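Local coordinates for putative succinylglutamate desuccinylase / aspartoacylase (Shewanella amazonensis, PDB 3FMC), which probably acts as a zinc-dependent hydrolase of the succinylglutamate desuccinylase/aspartoacylase family, its exact substrate not established, at residues V113-H118 with E223-H228; A129-L134 with V216-L221; V342-F347 with K360-V365. All coordinates share one frame; numbering follows the deposited sequence.

Contact 1 of 3, residues V113-H118 with E223-H228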
loop_
_atom_site.group_PDB
_atom_site.type_symbol
_atom_site.label_atom_id
_atom_site.label_comp_id
_atom_site.label_asym_id
_atom_site.label_seq_id
_atom_site.Cartn_x
_atom_site.Cartn_y
_atom_site.Cartn_z
ATOM N N VAL C 113 -39.012 -18.984 -15.795
ATOM C CA VAL C 113 -39.166 -20.444 -15.720
ATOM C C VAL C 113 -39.407 -20.906 -14.306
ATOM O O VAL C 113 -40.260 -21.739 -14.054
ATOM C CB VAL C 113 -37.936 -21.192 -16.353
ATOM C CG1 VAL C 113 -37.980 -22.710 -16.078
ATOM C CG2 VAL C 113 -37.873 -20.907 -17.850
ATOM N N TRP C 114 -38.670 -20.363 -13.345
ATOM C CA TRP C 114 -38.889 -20.741 -11.953
ATOM C C TRP C 114 -40.334 -20.394 -11.574
ATOM O O TRP C 114 -41.024 -21.174 -10.920
ATOM C CB TRP C 114 -37.928 -19.985 -11.022
ATOM C CG TRP C 114 -37.984 -20.450 -9.617
ATOM C CD1 TRP C 114 -37.107 -21.315 -9.018
ATOM C CD2 TRP C 114 -38.951 -20.089 -8.597
ATOM N NE1 TRP C 114 -37.454 -21.496 -7.705
ATOM C CE2 TRP C 114 -38.594 -20.783 -7.427
ATOM C CE3 TRP C 114 -40.092 -19.251 -8.572
ATOM C CZ2 TRP C 114 -39.308 -20.669 -6.242
ATOM C CZ3 TRP C 114 -40.807 -19.139 -7.398
ATOM C CH2 TRP C 114 -40.414 -19.853 -6.240
ATOM N N TYR C 115 -40.775 -19.189 -11.964
ATOM C CA TYR C 115 -42.149 -18.787 -11.650
ATOM C C TYR C 115 -43.169 -19.774 -12.229
ATOM O O TYR C 115 -44.062 -20.248 -11.514
ATOM C CB TYR C 115 -42.442 -17.372 -12.128
ATOM C CG TYR C 115 -43.869 -16.996 -11.866
ATOM C CD1 TYR C 115 -44.287 -16.658 -10.586
ATOM C CD2 TYR C 115 -44.808 -17.003 -12.897
ATOM C CE1 TYR C 115 -45.630 -16.328 -10.329
ATOM C CE2 TYR C 115 -46.144 -16.685 -12.661
ATOM C CZ TYR C 115 -46.546 -16.336 -11.375
ATOM O OH TYR C 115 -47.857 -15.991 -11.112
ATOM N N GLN C 116 -43.041 -20.081 -13.515
ATOM C CA GLN C 116 -43.984 -21.018 -14.156
ATOM C C GLN C 116 -44.045 -22.345 -13.403
ATOM O O GLN C 116 -45.132 -22.875 -13.160
ATOM C CB GLN C 116 -43.680 -21.203 -15.652
ATOM C CG GLN C 116 -43.952 -19.912 -16.489
ATOM C CD GLN C 116 -45.399 -19.346 -16.326
ATOM O OE1 GLN C 116 -46.384 -20.092 -16.304
ATOM N NE2 GLN C 116 -45.508 -18.030 -16.216
ATOM N N GLU C 117 -42.890 -22.836 -12.977
ATOM C CA GLU C 117 -42.803 -24.105 -12.240
ATOM C C GLU C 117 -43.349 -24.086 -10.821
ATOM O O GLU C 117 -43.575 -25.138 -10.239
ATOM C CB GLU C 117 -41.355 -24.594 -12.252
ATOM C CG GLU C 117 -40.872 -24.861 -13.684
ATOM C CD GLU C 117 -39.434 -25.332 -13.809
ATOM O OE1 GLU C 117 -38.645 -25.195 -12.839
ATOM O OE2 GLU C 117 -39.099 -25.824 -14.921
ATOM N N HIS C 118 -43.558 -22.901 -10.247
ATOM C CA HIS C 118 -44.107 -22.797 -8.894
ATOM C C HIS C 118 -45.417 -22.002 -8.838
ATOM O O HIS C 118 -45.976 -21.807 -7.757
ATOM C CB HIS C 118 -43.085 -22.106 -7.979
ATOM C CG HIS C 118 -41.787 -22.833 -7.873
ATOM N ND1 HIS C 118 -40.828 -22.774 -8.860
ATOM C CD2 HIS C 118 -41.294 -23.642 -6.903
ATOM C CE1 HIS C 118 -39.796 -23.527 -8.499
ATOM N NE2 HIS C 118 -40.053 -24.061 -7.316
ATOM N N GLU C 223 -42.091 -8.697 -10.737
ATOM C CA GLU C 223 -42.295 -8.244 -12.141
ATOM C C GLU C 223 -42.857 -9.356 -12.990
ATOM O O GLU C 223 -43.810 -9.167 -13.759
ATOM C CB GLU C 223 -40.965 -7.751 -12.768
ATOM C CG GLU C 223 -40.449 -6.436 -12.197
ATOM C CD GLU C 223 -39.077 -6.025 -12.752
ATOM O OE1 GLU C 223 -38.398 -6.846 -13.436
ATOM O OE2 GLU C 223 -38.684 -4.863 -12.476
ATOM N N VAL C 224 -42.232 -10.527 -12.887
ATOM C CA VAL C 224 -42.687 -11.711 -13.604
ATOM C C VAL C 224 -44.119 -12.073 -13.211
ATOM O O VAL C 224 -44.926 -12.326 -14.074
ATOM C CB VAL C 224 -41.735 -12.904 -13.400
ATOM C CG1 VAL C 224 -42.382 -14.229 -13.879
ATOM C CG2 VAL C 224 -40.366 -12.591 -14.116
ATOM N N ALA C 225 -44.416 -12.122 -11.918
ATOM C CA ALA C 225 -45.774 -12.453 -11.446
ATOM C C ALA C 225 -46.805 -11.432 -11.998
ATOM O O ALA C 225 -47.891 -11.812 -12.506
ATOM C CB ALA C 225 -45.803 -12.536 -9.910
ATOM N N SER C 226 -46.465 -10.136 -11.921
ATOM C CA SER C 226 -47.351 -9.053 -12.448
ATOM C C SER C 226 -47.586 -9.154 -13.954
ATOM O O SER C 226 -48.667 -8.817 -14.459
ATOM C CB SER C 226 -46.784 -7.659 -12.126
ATOM O OG SER C 226 -46.762 -7.488 -10.725
ATOM N N SER C 227 -46.566 -9.571 -14.702
ATOM C CA SER C 227 -46.742 -9.757 -16.135
ATOM C C SER C 227 -47.816 -10.839 -16.394
ATOM O O SER C 227 -48.426 -10.847 -17.470
ATOM C CB SER C 227 -45.415 -10.116 -16.833
ATOM O OG SER C 227 -45.076 -11.465 -16.575
ATOM N N HIS C 228 -48.034 -11.731 -15.426
ATOM C CA HIS C 228 -49.091 -12.749 -15.513
ATOM C C HIS C 228 -50.341 -12.386 -14.726
ATOM O O HIS C 228 -51.175 -13.253 -14.454
ATOM C CB HIS C 228 -48.571 -14.112 -15.038
ATOM C CG HIS C 228 -47.514 -14.650 -15.927
ATOM N ND1 HIS C 228 -46.177 -14.571 -15.614
ATOM C CD2 HIS C 228 -47.583 -15.167 -17.173
ATOM C CE1 HIS C 228 -45.468 -15.058 -16.616
ATOM N NE2 HIS C 228 -46.296 -15.411 -17.581
#

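Contact 2 of 3, residues A129-L134 with V216-L221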
loop_
_atom_site.group_PDB
_atom_site.type_symbol
_atom_site.label_atom_id
_atom_site.label_comp_id
_atom_site.label_asym_id
_atom_site.label_seq_id
_atom_site.Cartn_x
_atom_site.Cartn_y
_atom_site.Cartn_z
ATOM N N ALA C 129 -40.478 -21.115 -1.003
ATOM C CA ALA C 129 -39.728 -21.891 -1.993
ATOM C C ALA C 129 -38.639 -21.034 -2.656
ATOM O O ALA C 129 -37.529 -21.515 -2.925
ATOM C CB ALA C 129 -40.672 -22.454 -3.046
ATOM N N PHE C 130 -38.969 -19.771 -2.936
ATOM C CA PHE C 130 -38.051 -18.865 -3.612
ATOM C C PHE C 130 -36.866 -18.577 -2.714
ATOM O O PHE C 130 -35.729 -18.625 -3.185
ATOM C CB PHE C 130 -38.744 -17.567 -4.049
ATOM C CG PHE C 130 -37.960 -16.754 -5.041
ATOM C CD1 PHE C 130 -37.810 -17.179 -6.351
ATOM C CD2 PHE C 130 -37.406 -15.530 -4.680
ATOM C CE1 PHE C 130 -37.105 -16.418 -7.273
ATOM C CE2 PHE C 130 -36.737 -14.775 -5.590
ATOM C CZ PHE C 130 -36.578 -15.230 -6.898
ATOM N N ARG C 131 -37.145 -18.312 -1.449
ATOM C CA ARG C 131 -36.128 -18.051 -0.467
ATOM C C ARG C 131 -35.195 -19.248 -0.379
ATOM O O ARG C 131 -33.991 -19.083 -0.326
ATOM C CB ARG C 131 -36.722 -17.780 0.907
ATOM C CG ARG C 131 -35.679 -17.295 1.923
ATOM C CD ARG C 131 -36.261 -16.822 3.235
ATOM N NE ARG C 131 -37.570 -16.218 3.053
ATOM C CZ ARG C 131 -37.850 -14.935 2.812
ATOM N NH1 ARG C 131 -36.917 -14.001 2.728
ATOM N NH2 ARG C 131 -39.122 -14.595 2.655
ATOM N N ALA C 132 -35.763 -20.450 -0.359
ATOM C CA ALA C 132 -34.966 -21.667 -0.266
ATOM C C ALA C 132 -34.055 -21.816 -1.469
ATOM O O ALA C 132 -32.898 -22.222 -1.319
ATOM C CB ALA C 132 -35.883 -22.916 -0.075
ATOM N N THR C 133 -34.554 -21.469 -2.656
ATOM C CA THR C 133 -33.769 -21.522 -3.875
ATOM C C THR C 133 -32.585 -20.558 -3.791
ATOM O O THR C 133 -31.471 -20.903 -4.166
ATOM C CB THR C 133 -34.619 -21.183 -5.109
ATOM O OG1 THR C 133 -35.551 -22.252 -5.340
ATOM C CG2 THR C 133 -33.748 -20.956 -6.392
ATOM N N LEU C 134 -32.836 -19.348 -3.307
ATOM C CA LEU C 134 -31.757 -18.350 -3.176
ATOM C C LEU C 134 -30.667 -18.826 -2.200
ATOM O O LEU C 134 -29.487 -18.663 -2.490
ATOM C CB LEU C 134 -32.308 -16.999 -2.717
ATOM C CG LEU C 134 -33.380 -16.346 -3.598
ATOM C CD1 LEU C 134 -33.688 -14.940 -2.991
ATOM C CD2 LEU C 134 -32.995 -16.242 -5.071
ATOM N N VAL C 216 -32.822 -7.723 -5.941
ATOM C CA VAL C 216 -33.081 -7.997 -7.355
ATOM C C VAL C 216 -33.868 -9.294 -7.584
ATOM O O VAL C 216 -34.793 -9.301 -8.432
ATOM C CB VAL C 216 -31.793 -7.909 -8.252
ATOM C CG1 VAL C 216 -32.035 -8.472 -9.634
ATOM C CG2 VAL C 216 -31.317 -6.467 -8.359
ATOM N N PRO C 217 -33.516 -10.405 -6.897
ATOM C CA PRO C 217 -34.307 -11.596 -7.266
ATOM C C PRO C 217 -35.799 -11.427 -6.986
ATOM O O PRO C 217 -36.657 -11.853 -7.782
ATOM C CB PRO C 217 -33.734 -12.719 -6.365
ATOM C CG PRO C 217 -32.390 -12.224 -5.911
ATOM C CD PRO C 217 -32.481 -10.721 -5.886
ATOM N N TRP C 218 -36.089 -10.815 -5.853
ATOM C CA TRP C 218 -37.499 -10.590 -5.430
ATOM C C TRP C 218 -38.269 -9.585 -6.268
ATOM O O TRP C 218 -39.504 -9.754 -6.465
ATOM C CB TRP C 218 -37.564 -10.208 -3.985
ATOM C CG TRP C 218 -37.018 -11.245 -3.067
ATOM C CD1 TRP C 218 -35.786 -11.267 -2.513
ATOM C CD2 TRP C 218 -37.717 -12.393 -2.542
ATOM N NE1 TRP C 218 -35.649 -12.376 -1.703
ATOM C CE2 TRP C 218 -36.817 -13.078 -1.696
ATOM C CE3 TRP C 218 -39.006 -12.915 -2.722
ATOM C CZ2 TRP C 218 -37.170 -14.253 -1.003
ATOM C CZ3 TRP C 218 -39.347 -14.106 -2.054
ATOM C CH2 TRP C 218 -38.437 -14.746 -1.197
ATOM N N TRP C 219 -37.569 -8.532 -6.721
ATOM C CA TRP C 219 -38.185 -7.476 -7.525
ATOM C C TRP C 219 -38.483 -8.072 -8.889
ATOM O O TRP C 219 -39.563 -7.869 -9.451
ATOM C CB TRP C 219 -37.224 -6.310 -7.697
ATOM C CG TRP C 219 -37.835 -4.992 -8.106
ATOM C CD1 TRP C 219 -39.079 -4.776 -8.662
ATOM C CD2 TRP C 219 -37.206 -3.712 -8.024
ATOM N NE1 TRP C 219 -39.256 -3.448 -8.919
ATOM C CE2 TRP C 219 -38.124 -2.763 -8.540
ATOM C CE3 TRP C 219 -35.953 -3.266 -7.566
ATOM C CZ2 TRP C 219 -37.831 -1.398 -8.590
ATOM C CZ3 TRP C 219 -35.669 -1.917 -7.632
ATOM C CH2 TRP C 219 -36.606 -1.001 -8.149
ATOM N N THR C 220 -37.510 -8.802 -9.440
ATOM C CA THR C 220 -37.696 -9.474 -10.721
ATOM C C THR C 220 -38.851 -10.497 -10.662
ATOM O O THR C 220 -39.624 -10.598 -11.608
ATOM C CB THR C 220 -36.392 -10.156 -11.148
ATOM O OG1 THR C 220 -35.379 -9.144 -11.296
ATOM C CG2 THR C 220 -36.590 -10.887 -12.449
ATOM N N LEU C 221 -38.943 -11.250 -9.570
ATOM C CA LEU C 221 -40.012 -12.215 -9.370
ATOM C C LEU C 221 -41.381 -11.500 -9.340
ATOM O O LEU C 221 -42.326 -11.994 -9.922
ATOM C CB LEU C 221 -39.843 -12.968 -8.033
ATOM C CG LEU C 221 -40.936 -13.976 -7.655
ATOM C CD1 LEU C 221 -40.868 -15.153 -8.628
ATOM C CD2 LEU C 221 -40.785 -14.452 -6.222
#

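Contact 3 of 3, residues V342-F347 with K360-V365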
loop_
_atom_site.group_PDB
_atom_site.type_symbol
_atom_site.label_atom_id
_atom_site.label_comp_id
_atom_site.label_asym_id
_atom_site.label_seq_id
_atom_site.Cartn_x
_atom_site.Cartn_y
_atom_site.Cartn_z
ATOM N N VAL C 342 -26.708 18.995 -4.827
ATOM C CA VAL C 342 -26.326 18.844 -3.426
ATOM C C VAL C 342 -25.082 17.946 -3.312
ATOM O O VAL C 342 -25.191 16.759 -3.557
ATOM C CB VAL C 342 -27.441 18.171 -2.578
ATOM C CG1 VAL C 342 -27.002 18.103 -1.118
ATOM C CG2 VAL C 342 -28.741 18.993 -2.630
ATOM N N PRO C 343 -23.934 18.526 -2.979
ATOM C CA PRO C 343 -22.729 17.716 -2.747
ATOM C C PRO C 343 -22.980 16.801 -1.556
ATOM O O PRO C 343 -23.412 17.280 -0.490
ATOM C CB PRO C 343 -21.644 18.768 -2.466
ATOM C CG PRO C 343 -22.354 19.953 -2.066
ATOM C CD PRO C 343 -23.659 19.963 -2.801
ATOM N N ILE C 344 -22.808 15.491 -1.768
ATOM C CA ILE C 344 -23.026 14.481 -0.710
ATOM C C ILE C 344 -21.730 14.130 -0.000
ATOM O O ILE C 344 -21.664 13.960 1.230
ATOM C CB ILE C 344 -23.696 13.195 -1.315
ATOM C CG1 ILE C 344 -25.083 13.522 -1.897
ATOM C CG2 ILE C 344 -23.769 12.065 -0.302
ATOM C CD1 ILE C 344 -26.041 14.232 -0.896
ATOM N N LEU C 345 -20.665 14.037 -0.787
ATOM C CA LEU C 345 -19.388 13.598 -0.233
ATOM C C LEU C 345 -18.267 14.156 -1.099
ATOM O O LEU C 345 -18.478 14.490 -2.278
ATOM C CB LEU C 345 -19.348 12.047 -0.185
ATOM C CG LEU C 345 -19.528 11.263 -1.497
ATOM C CD1 LEU C 345 -18.162 11.138 -2.250
ATOM C CD2 LEU C 345 -20.120 9.868 -1.372
ATOM N N HIS C 346 -17.090 14.232 -0.500
ATOM C CA HIS C 346 -15.894 14.642 -1.198
ATOM C C HIS C 346 -14.694 13.796 -0.762
ATOM O O HIS C 346 -14.684 13.132 0.287
ATOM C CB HIS C 346 -15.637 16.172 -1.085
ATOM C CG HIS C 346 -15.172 16.661 0.260
ATOM N ND1 HIS C 346 -13.954 16.307 0.821
ATOM C CD2 HIS C 346 -15.726 17.561 1.111
ATOM C CE1 HIS C 346 -13.802 16.942 1.968
ATOM N NE2 HIS C 346 -14.845 17.735 2.157
ATOM N N PHE C 347 -13.646 13.918 -1.564
ATOM C CA PHE C 347 -12.410 13.170 -1.393
ATOM C C PHE C 347 -11.827 13.475 -0.043
ATOM O O PHE C 347 -11.821 14.637 0.413
ATOM C CB PHE C 347 -11.470 13.534 -2.544
ATOM C CG PHE C 347 -10.253 12.650 -2.665
ATOM C CD1 PHE C 347 -10.380 11.300 -2.912
ATOM C CD2 PHE C 347 -8.983 13.229 -2.685
ATOM C CE1 PHE C 347 -9.244 10.513 -3.109
ATOM C CE2 PHE C 347 -7.859 12.452 -2.868
ATOM C CZ PHE C 347 -7.998 11.097 -3.068
ATOM N N LYS C 360 -19.128 13.639 -5.130
ATOM C CA LYS C 360 -20.351 13.072 -5.702
ATOM C C LYS C 360 -21.490 14.056 -5.317
ATOM O O LYS C 360 -21.580 14.518 -4.164
ATOM C CB LYS C 360 -20.624 11.654 -5.281
ATOM C CG LYS C 360 -19.633 10.660 -5.886
ATOM C CD LYS C 360 -20.092 9.263 -5.526
ATOM C CE LYS C 360 -19.154 8.263 -5.949
ATOM N NZ LYS C 360 -19.839 6.963 -5.719
ATOM N N VAL C 361 -22.297 14.388 -6.319
ATOM C CA VAL C 361 -23.324 15.405 -6.221
ATOM C C VAL C 361 -24.679 14.932 -6.712
ATOM O O VAL C 361 -24.796 14.414 -7.817
ATOM C CB VAL C 361 -22.890 16.644 -7.083
ATOM C CG1 VAL C 361 -23.924 17.782 -6.981
ATOM C CG2 VAL C 361 -21.510 17.106 -6.655
HETATM N N MSE C 362 -25.728 15.058 -5.875
HETATM C CA MSE C 362 -27.076 14.753 -6.351
HETATM C C MSE C 362 -27.574 15.969 -7.113
HETATM O O MSE C 362 -27.433 17.106 -6.634
HETATM C CB MSE C 362 -28.046 14.489 -5.180
HETATM C CG MSE C 362 -27.666 13.286 -4.424
HETATM SE SE MSE C 362 -29.034 12.862 -3.068
HETATM C CE MSE C 362 -28.156 11.361 -2.212
ATOM N N THR C 363 -28.069 15.733 -8.310
ATOM C CA THR C 363 -28.639 16.761 -9.138
ATOM C C THR C 363 -30.128 16.396 -9.366
ATOM O O THR C 363 -30.579 15.245 -9.113
ATOM C CB THR C 363 -27.915 16.872 -10.503
ATOM O OG1 THR C 363 -28.153 15.690 -11.280
ATOM C CG2 THR C 363 -26.414 17.096 -10.281
ATOM N N LYS C 364 -30.890 17.380 -9.854
ATOM C CA LYS C 364 -32.338 17.165 -10.141
ATOM C C LYS C 364 -33.029 16.595 -8.874
ATOM O O LYS C 364 -33.854 15.672 -8.920
ATOM C CB LYS C 364 -32.520 16.297 -11.365
ATOM C CG LYS C 364 -31.881 16.959 -12.628
ATOM C CD LYS C 364 -31.837 15.962 -13.761
ATOM C CE LYS C 364 -31.443 16.598 -15.100
ATOM N NZ LYS C 364 -30.426 17.630 -14.871
ATOM N N VAL C 365 -32.708 17.231 -7.768
ATOM C CA VAL C 365 -33.199 16.843 -6.454
ATOM C C VAL C 365 -34.615 17.346 -6.212
ATOM O O VAL C 365 -34.979 18.451 -6.635
ATOM C CB VAL C 365 -32.240 17.367 -5.371
ATOM C CG1 VAL C 365 -32.816 17.144 -3.976
ATOM C CG2 VAL C 365 -30.831 16.701 -5.536
#

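Contact 1 of 3, residues V113-H118 with E223-H228
Tyr115 meets Val224, Ala225 and His228, and most of what joins the two helix ends is apolar. Its CB lies 3.6 Å from CG1 of Val224, the two side chains sliding past each other in opposite directions, while CE1 of the ring is 3.8 Å from CB of Ala225. CG is anti to the backbone N (chi1 177°), and one face of the ring receives Ala225 CA in a CH-pi contact, 4.2 Å from the centroid and 23° off the ring normal. An alanine in place of Tyr115 would probably open a gap beside Ala225 and leave the His228 ring without the aromatic neighbour that flanks it.

The Tyr115 and His228 planes are only 15° apart, but with centroids at 5.4 Å the rings are slid so far that they barely overlap. The contact lies toward the periphery, about 29 Å between its centre and that of the chain, within the sequence range of the family's catalytic domain. Here helix 111-118 packs against the C-terminal end of helix 210-227; helix 123-142 adds Leu126 to the surroundings of Tyr115.

Polar groups meet without a hydrogen bond across the contact. Gln116 and His228 reach tip to tip, NE2 of Gln116 standing over the imidazole face 3.0 Å from CE1 of His228; the amide hydrogen bond of Gln116 goes to Glu112 instead. The imidazole is tied back to the helix that precedes it, His228 ND1 donating to Val224 O at 3.0 Å from above the carbonyl plane, and Ser227 OG donates to the same oxygen.

Contact 2 of 3, residues A129-L134 with V216-L221
Phe130 and Trp218 form a T-shaped pair at the centre of a helix-helix packing closer to antiparallel than to parallel, in which segments of helices 123-142 and 210-227 run at 141° with their axes 11.5 Å apart at closest approach. Both helices belong to the catalytic domain of the family. The edge of Phe130 is turned to the indole face: the planes meet at 71°, and CD2 of Phe130 lies 3.6 Å from CZ3 of Trp218. CG of Phe130 is anti to the backbone N, on a CB that points toward the other helix.

Leu221 comes tip to tip with Phe130, its CD2 centred over the phenyl face at 3.8 Å from the centroid, a CH-pi contact. Pro217 crosses Phe130 at about a right angle, with CB 3.7 Å from CE2 of Phe130. Trp114 of helix 111-118 adds another edge-to-face contact to Phe130.

Around the indole, Arg131 bends at chi3 and crosses Trp218 at about a right angle. The guanidinium plane is 29° from that of the indole, and CZ2 of Trp218 lies over one guanidinium face, toward its rim. NH1 of Arg131 gives a hydrogen bond to His163 O, which probably helps fix the group there. Leu134 divides its methyls between two partners: CD2 lies 3.8 Å from CB of Pro217, whereas CD1 approaches NE1 of Trp218 to 3.5 Å.

Contact 3 of 3, residues V342-F347 with K360-V365
Met362, a selenomethionine in this crystal, packs against Ile344 of the neighbouring strand, and its chain runs extended beyond CG. CB sits 4.0 Å from Val342 O, beside the backbone of its paired residue. CG, set anti to the carbonyl carbon (chi1 -65°), makes the closest side-chain approach, 3.6 Å from CG1 of Ile344. SE follows at 3.9 Å from CD1 of Ile344, and the terminal CE is 3.8 Å from both CG1 and CD1 of that residue. Tyr198 and Leu200 of strand 198-202 also touch Met362, continuing this apolar cluster.

Backbone hydrogen bonds join the two strands. Val342 and Met362 are a hydrogen-bonded antiparallel pair: Val342 N donates to Met362 O at 2.7 Å in the carbonyl plane, and Met362 N returns a bond to Val342 O from above its plane. Next comes Pro343 with Val361, a non-hydrogen-bonded pair.

Further along, Ile344 N donates to Lys360 O at 2.9 Å and Lys360 N to Leu345 O at 3.0 Å, so two residues of one strand face a single residue of the other. Leu345 and Lys360 lie side by side, pointing the same way, with CD1 of Leu345 near CB of Lys360. The register shift of one between Pro343 and Leu345, together with this pairing of Ile344 and Leu345 opposite Lys360, defines a classic beta bulge within the antiparallel pairing of strands 341-346 and 357-363.

In the fold
Contacts 1 and 2 share helix 210-227 and touch directly, Trp114 lying against Phe130 and Ala129, with centres 11 Å apart. Contact 2 is buried and relies on aromatic and apolar packing, with one guanidinium against an indole, whereas contact 1, partly buried at the end of the same helix, mixes apolar packing with exposed polar tips. Along the chain, contact 2 is nested within the loop closed by contact 1. Contact 3 is separate, its centre about 33 Å from that of contact 2 and across the chain's centre. Also buried, it joins strands through backbone hydrogen bonds, which neither helix contact has across its segments, and neighbouring subunits pack on its Val361, Thr363 and Phe347.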